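Local coordinates for surface glycan binding protein B (Bacteroides ovatus, PDB 6E57), which binds mixed-linkage beta-glucan and probably captures it at the cell surface for uptake by this gut bacterium, at residues T31-F43 and S64-T76. Numbering follows the deposited sequence.
Sequences TENDDPHILAPVF and SIALTVTPKDYTT
T68 is met by two residues of the partner strand, L39 and A40, which makes a classic beta bulge at the end of strand 37-40, where it pairs antiparallel with strand 63-70. Strand 37-40 is an outermost strand of a three-stranded sheet in the N-terminal beta-sandwich domain, far from the glycan pocket near the other end of the chain. T68 serves both bulge residues: its O takes the L39 N-H at 3.0 Å, and its N gives a straighter bond to A40 O at 2.8 Å. Its OG1, lying between the backbone N and the carbonyl carbon (chi1 45°), accepts a weak bond from A40 N. L39 CD1 also reaches T70 OG1, 3.6 Å away. Beyond the bulge, H37 and T70 form a hydrogen-bonded pair through two backbone bonds, the one from T70 N to H37 O nearly straight.

On the inner side the contacts between the two segments are apolar. L67 CD2 meets P41 CD just past the end of strand 37-40 and, 4.2 Å off, the edge of the F43 ring at CE2, while I65 CG2 comes to the same ring edge at CZ, 3.9 Å away. I65 and L67 also reach strand 103-113 of the facing sheet, closing the sandwich.

At the far end P71, behind a cis peptide bond, sets CB and CG against T31 O and begins the type I turn to Y74. There E32 lays its CG over the centre of the Y74 ring, with its carboxylate turned only 15° from the ring plane. A serine in place of Y74 would probably leave the E32 chain without its platform and open a gap beside T31. The CH-pi contact is close to upright: E32 CG stands 3.7 Å from the Y74 ring centroid, 12° off the normal.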
loop_
_atom_site.group_PDB
_atom_site.type_symbol
_atom_site.label_atom_id
_atom_site.label_comp_id
_atom_site.label_asym_id
_atom_site.label_seq_id
_atom_site.Cartn_x
_atom_site.Cartn_y
_atom_site.Cartn_z
ATOM N N THR A 31 33.313 -18.983 33.792
ATOM C CA THR A 31 33.094 -18.769 32.353
ATOM C C THR A 31 31.744 -19.351 31.900
ATOM O O THR A 31 31.137 -18.826 30.969
ATOM C CB THR A 31 34.248 -19.355 31.525
ATOM O OG1 THR A 31 34.406 -20.729 31.884
ATOM C CG2 THR A 31 35.559 -18.628 31.729
ATOM N N GLU A 32 31.291 -20.434 32.546
ATOM C CA GLU A 32 30.014 -21.091 32.220
ATOM C C GLU A 32 28.832 -20.188 32.599
ATOM O O GLU A 32 27.797 -20.195 31.925
ATOM C CB GLU A 32 29.867 -22.421 32.961
ATOM C CG GLU A 32 30.891 -23.469 32.571
ATOM C CD GLU A 32 30.736 -24.783 33.321
ATOM O OE1 GLU A 32 29.623 -25.342 33.305
ATOM O OE2 GLU A 32 31.721 -25.234 33.937
ATOM N N ASN A 33 28.997 -19.421 33.684
ATOM C CA ASN A 33 27.927 -18.631 34.280
ATOM C C ASN A 33 27.907 -17.207 33.699
ATOM O O ASN A 33 27.084 -16.389 34.113
ATOM C CB ASN A 33 28.063 -18.599 35.804
ATOM C CG ASN A 33 26.778 -18.209 36.504
ATOM O OD1 ASN A 33 25.714 -18.743 36.201
ATOM N ND2 ASN A 33 26.872 -17.285 37.445
ATOM N N ASP A 34 28.802 -16.923 32.744
ATOM C CA ASP A 34 28.891 -15.615 32.078
ATOM C C ASP A 34 27.628 -15.351 31.250
ATOM O O ASP A 34 27.016 -16.281 30.719
ATOM C CB ASP A 34 30.114 -15.528 31.160
ATOM C CG ASP A 34 31.432 -15.265 31.870
ATOM O OD1 ASP A 34 31.416 -15.061 33.102
ATOM O OD2 ASP A 34 32.469 -15.263 31.176
ATOM N N ASP A 35 27.266 -14.066 31.140
ATOM C CA ASP A 35 26.207 -13.600 30.248
ATOM C C ASP A 35 26.649 -13.813 28.803
ATOM O O ASP A 35 27.814 -13.601 28.472
ATOM C CB ASP A 35 25.871 -12.123 30.477
ATOM C CG ASP A 35 25.053 -11.850 31.728
ATOM O OD1 ASP A 35 24.023 -12.530 31.917
ATOM O OD2 ASP A 35 25.451 -10.957 32.500
ATOM N N PRO A 36 25.735 -14.229 27.898
ATOM C CA PRO A 36 26.079 -14.411 26.489
ATOM C C PRO A 36 26.138 -13.069 25.741
ATOM O O PRO A 36 25.224 -12.250 25.870
ATOM C CB PRO A 36 24.936 -15.298 25.980
ATOM C CG PRO A 36 23.748 -14.866 26.814
ATOM C CD PRO A 36 24.324 -14.535 28.177
ATOM N N HIS A 37 27.222 -12.862 24.983
ATOM C CA HIS A 37 27.435 -11.663 24.172
ATOM C C HIS A 37 27.781 -12.077 22.737
ATOM O O HIS A 37 28.613 -12.963 22.528
ATOM C CB HIS A 37 28.543 -10.788 24.781
ATOM C CG HIS A 37 28.171 -10.120 26.064
ATOM N ND1 HIS A 37 27.396 -8.974 26.104
ATOM C CD2 HIS A 37 28.481 -10.414 27.346
ATOM C CE1 HIS A 37 27.235 -8.601 27.359
ATOM N NE2 HIS A 37 27.890 -9.469 28.140
ATOM N N ILE A 38 27.127 -11.438 21.760
ATOM C CA ILE A 38 27.485 -11.574 20.353
ATOM C C ILE A 38 28.423 -10.416 20.003
ATOM O O ILE A 38 27.980 -9.278 19.876
ATOM C CB ILE A 38 26.235 -11.599 19.450
ATOM C CG1 ILE A 38 25.308 -12.766 19.803
ATOM C CG2 ILE A 38 26.633 -11.620 17.979
ATOM C CD1 ILE A 38 23.922 -12.656 19.210
ATOM N N LEU A 39 29.716 -10.726 19.865
ATOM C CA LEU A 39 30.753 -9.721 19.652
ATOM C C LEU A 39 30.712 -9.236 18.200
ATOM O O LEU A 39 30.660 -8.029 17.953
ATOM C CB LEU A 39 32.119 -10.321 19.999
ATOM C CG LEU A 39 32.307 -10.724 21.462
ATOM C CD1 LEU A 39 33.702 -11.288 21.695
ATOM C CD2 LEU A 39 32.042 -9.548 22.391
ATOM N N ALA A 40 30.746 -10.185 17.255
ATOM C CA ALA A 40 30.720 -9.886 15.819
ATOM C C ALA A 40 29.831 -10.893 15.092
ATOM O O ALA A 40 29.742 -12.050 15.497
ATOM C CB ALA A 40 32.124 -9.889 15.262
ATOM N N PRO A 41 29.160 -10.445 14.023
ATOM C CA PRO A 41 29.145 -9.053 13.600
ATOM C C PRO A 41 28.163 -8.222 14.442
ATOM O O PRO A 41 27.300 -8.782 15.117
ATOM C CB PRO A 41 28.696 -9.129 12.137
ATOM C CG PRO A 41 27.715 -10.274 12.128
ATOM C CD PRO A 41 28.190 -11.208 13.225
ATOM N N VAL A 42 28.324 -6.895 14.399
ATOM C CA VAL A 42 27.399 -5.964 15.034
ATOM C C VAL A 42 26.202 -5.780 14.096
ATOM O O VAL A 42 26.378 -5.419 12.937
ATOM C CB VAL A 42 28.072 -4.614 15.348
ATOM C CG1 VAL A 42 27.089 -3.630 15.963
ATOM C CG2 VAL A 42 29.291 -4.786 16.243
ATOM N N PHE A 43 24.996 -6.040 14.614
ATOM C CA PHE A 43 23.762 -5.968 13.831
ATOM C C PHE A 43 23.125 -4.592 14.001
ATOM O O PHE A 43 23.209 -3.994 15.071
ATOM C CB PHE A 43 22.805 -7.092 14.233
ATOM C CG PHE A 43 23.254 -8.459 13.784
ATOM C CD1 PHE A 43 22.977 -8.910 12.501
ATOM C CD2 PHE A 43 23.975 -9.284 14.634
ATOM C CE1 PHE A 43 23.403 -10.163 12.085
ATOM C CE2 PHE A 43 24.399 -10.536 14.214
ATOM C CZ PHE A 43 24.112 -10.973 12.942
ATOM N N SER A 64 24.956 -16.042 4.356
ATOM C CA SER A 64 26.225 -16.342 5.016
ATOM C C SER A 64 26.471 -15.334 6.143
ATOM O O SER A 64 26.808 -14.179 5.883
ATOM C CB SER A 64 27.355 -16.339 4.014
ATOM O OG SER A 64 28.611 -16.506 4.657
ATOM N N ILE A 65 26.280 -15.788 7.387
ATOM C CA ILE A 65 26.552 -15.002 8.594
ATOM C C ILE A 65 27.397 -15.862 9.540
ATOM O O ILE A 65 27.039 -17.009 9.813
ATOM C CB ILE A 65 25.243 -14.535 9.267
ATOM C CG1 ILE A 65 24.300 -13.843 8.279
ATOM C CG2 ILE A 65 25.540 -13.649 10.470
ATOM C CD1 ILE A 65 22.978 -13.423 8.877
ATOM N N ALA A 66 28.505 -15.288 10.033
ATOM C CA ALA A 66 29.450 -15.962 10.939
ATOM C C ALA A 66 29.550 -15.185 12.257
ATOM O O ALA A 66 30.005 -14.043 12.270
ATOM C CB ALA A 66 30.800 -16.078 10.274
ATOM N N LEU A 67 29.135 -15.824 13.358
ATOM C CA LEU A 67 29.119 -15.208 14.689
ATOM C C LEU A 67 30.448 -15.483 15.404
ATOM O O LEU A 67 31.066 -16.523 15.188
ATOM C CB LEU A 67 27.957 -15.786 15.505
ATOM C CG LEU A 67 26.581 -15.757 14.838
ATOM C CD1 LEU A 67 25.553 -16.460 15.708
ATOM C CD2 LEU A 67 26.142 -14.333 14.542
ATOM N N THR A 68 30.871 -14.527 16.244
ATOM C CA THR A 68 31.814 -14.764 17.348
ATOM C C THR A 68 31.073 -14.476 18.660
ATOM O O THR A 68 30.457 -13.417 18.806
ATOM C CB THR A 68 33.095 -13.927 17.211
ATOM O OG1 THR A 68 32.730 -12.591 16.865
ATOM C CG2 THR A 68 34.055 -14.474 16.178
ATOM N N VAL A 69 31.131 -15.432 19.595
ATOM C CA VAL A 69 30.255 -15.447 20.763
ATOM C C VAL A 69 31.077 -15.734 22.029
ATOM O O VAL A 69 32.059 -16.473 21.993
ATOM C CB VAL A 69 29.125 -16.480 20.582
ATOM C CG1 VAL A 69 28.114 -16.421 21.717
ATOM C CG2 VAL A 69 28.426 -16.324 19.240
ATOM N N THR A 70 30.649 -15.125 23.143
ATOM C CA THR A 70 31.151 -15.401 24.493
ATOM C C THR A 70 30.002 -15.995 25.307
ATOM O O THR A 70 28.867 -15.545 25.162
ATOM C CB THR A 70 31.704 -14.123 25.141
ATOM O OG1 THR A 70 32.649 -13.550 24.238
ATOM C CG2 THR A 70 32.364 -14.356 26.484
ATOM N N PRO A 71 30.274 -17.014 26.139
ATOM C CA PRO A 71 31.556 -17.692 26.289
ATOM C C PRO A 71 31.872 -18.668 25.143
ATOM O O PRO A 71 30.966 -19.309 24.606
ATOM C CB PRO A 71 31.424 -18.481 27.600
ATOM C CG PRO A 71 29.940 -18.675 27.748
ATOM C CD PRO A 71 29.364 -17.377 27.231
ATOM N N LYS A 72 33.167 -18.787 24.823
ATOM C CA LYS A 72 33.681 -19.514 23.651
ATOM C C LYS A 72 32.995 -20.880 23.500
ATOM O O LYS A 72 32.316 -21.132 22.498
ATOM C CB LYS A 72 35.197 -19.720 23.770
ATOM C CG LYS A 72 36.055 -18.474 23.583
ATOM C CD LYS A 72 37.532 -18.724 23.839
ATOM C CE LYS A 72 38.348 -17.454 23.972
ATOM N NZ LYS A 72 38.105 -16.769 25.264
ATOM N N ASP A 73 33.179 -21.745 24.509
ATOM C CA ASP A 73 32.927 -23.188 24.391
ATOM C C ASP A 73 31.623 -23.600 25.093
ATOM O O ASP A 73 31.351 -24.798 25.207
ATOM C CB ASP A 73 34.080 -24.003 24.990
ATOM C CG ASP A 73 35.474 -23.516 24.624
ATOM O OD1 ASP A 73 35.911 -22.497 25.201
ATOM O OD2 ASP A 73 36.117 -24.167 23.776
ATOM N N TYR A 74 30.821 -22.633 25.555
ATOM C CA TYR A 74 29.675 -22.932 26.421
ATOM C C TYR A 74 28.392 -22.274 25.892
ATOM O O TYR A 74 27.471 -22.017 26.667
ATOM C CB TYR A 74 29.968 -22.478 27.855
ATOM C CG TYR A 74 31.175 -23.115 28.498
ATOM C CD1 TYR A 74 31.158 -24.442 28.898
ATOM C CD2 TYR A 74 32.332 -22.387 28.730
ATOM C CE1 TYR A 74 32.259 -25.032 29.501
ATOM C CE2 TYR A 74 33.442 -22.960 29.332
ATOM C CZ TYR A 74 33.407 -24.288 29.720
ATOM O OH TYR A 74 34.495 -24.863 30.309
ATOM N N THR A 75 28.318 -22.034 24.576
ATOM C CA THR A 75 27.137 -21.421 23.950
ATOM C C THR A 75 26.642 -22.289 22.788
ATOM O O THR A 75 27.440 -22.830 22.025
ATOM C CB THR A 75 27.426 -19.995 23.461
ATOM O OG1 THR A 75 28.571 -20.025 22.605
ATOM C CG2 THR A 75 27.659 -19.023 24.597
ATOM N N THR A 76 25.312 -22.404 22.682
ATOM C CA THR A 76 24.622 -22.984 21.529
ATOM C C THR A 76 23.727 -21.906 20.903
ATOM O O THR A 76 23.034 -21.179 21.621
ATOM C CB THR A 76 23.807 -24.220 21.931
ATOM O OG1 THR A 76 24.698 -25.163 22.528
ATOM C CG2 THR A 76 23.094 -24.867 20.762
#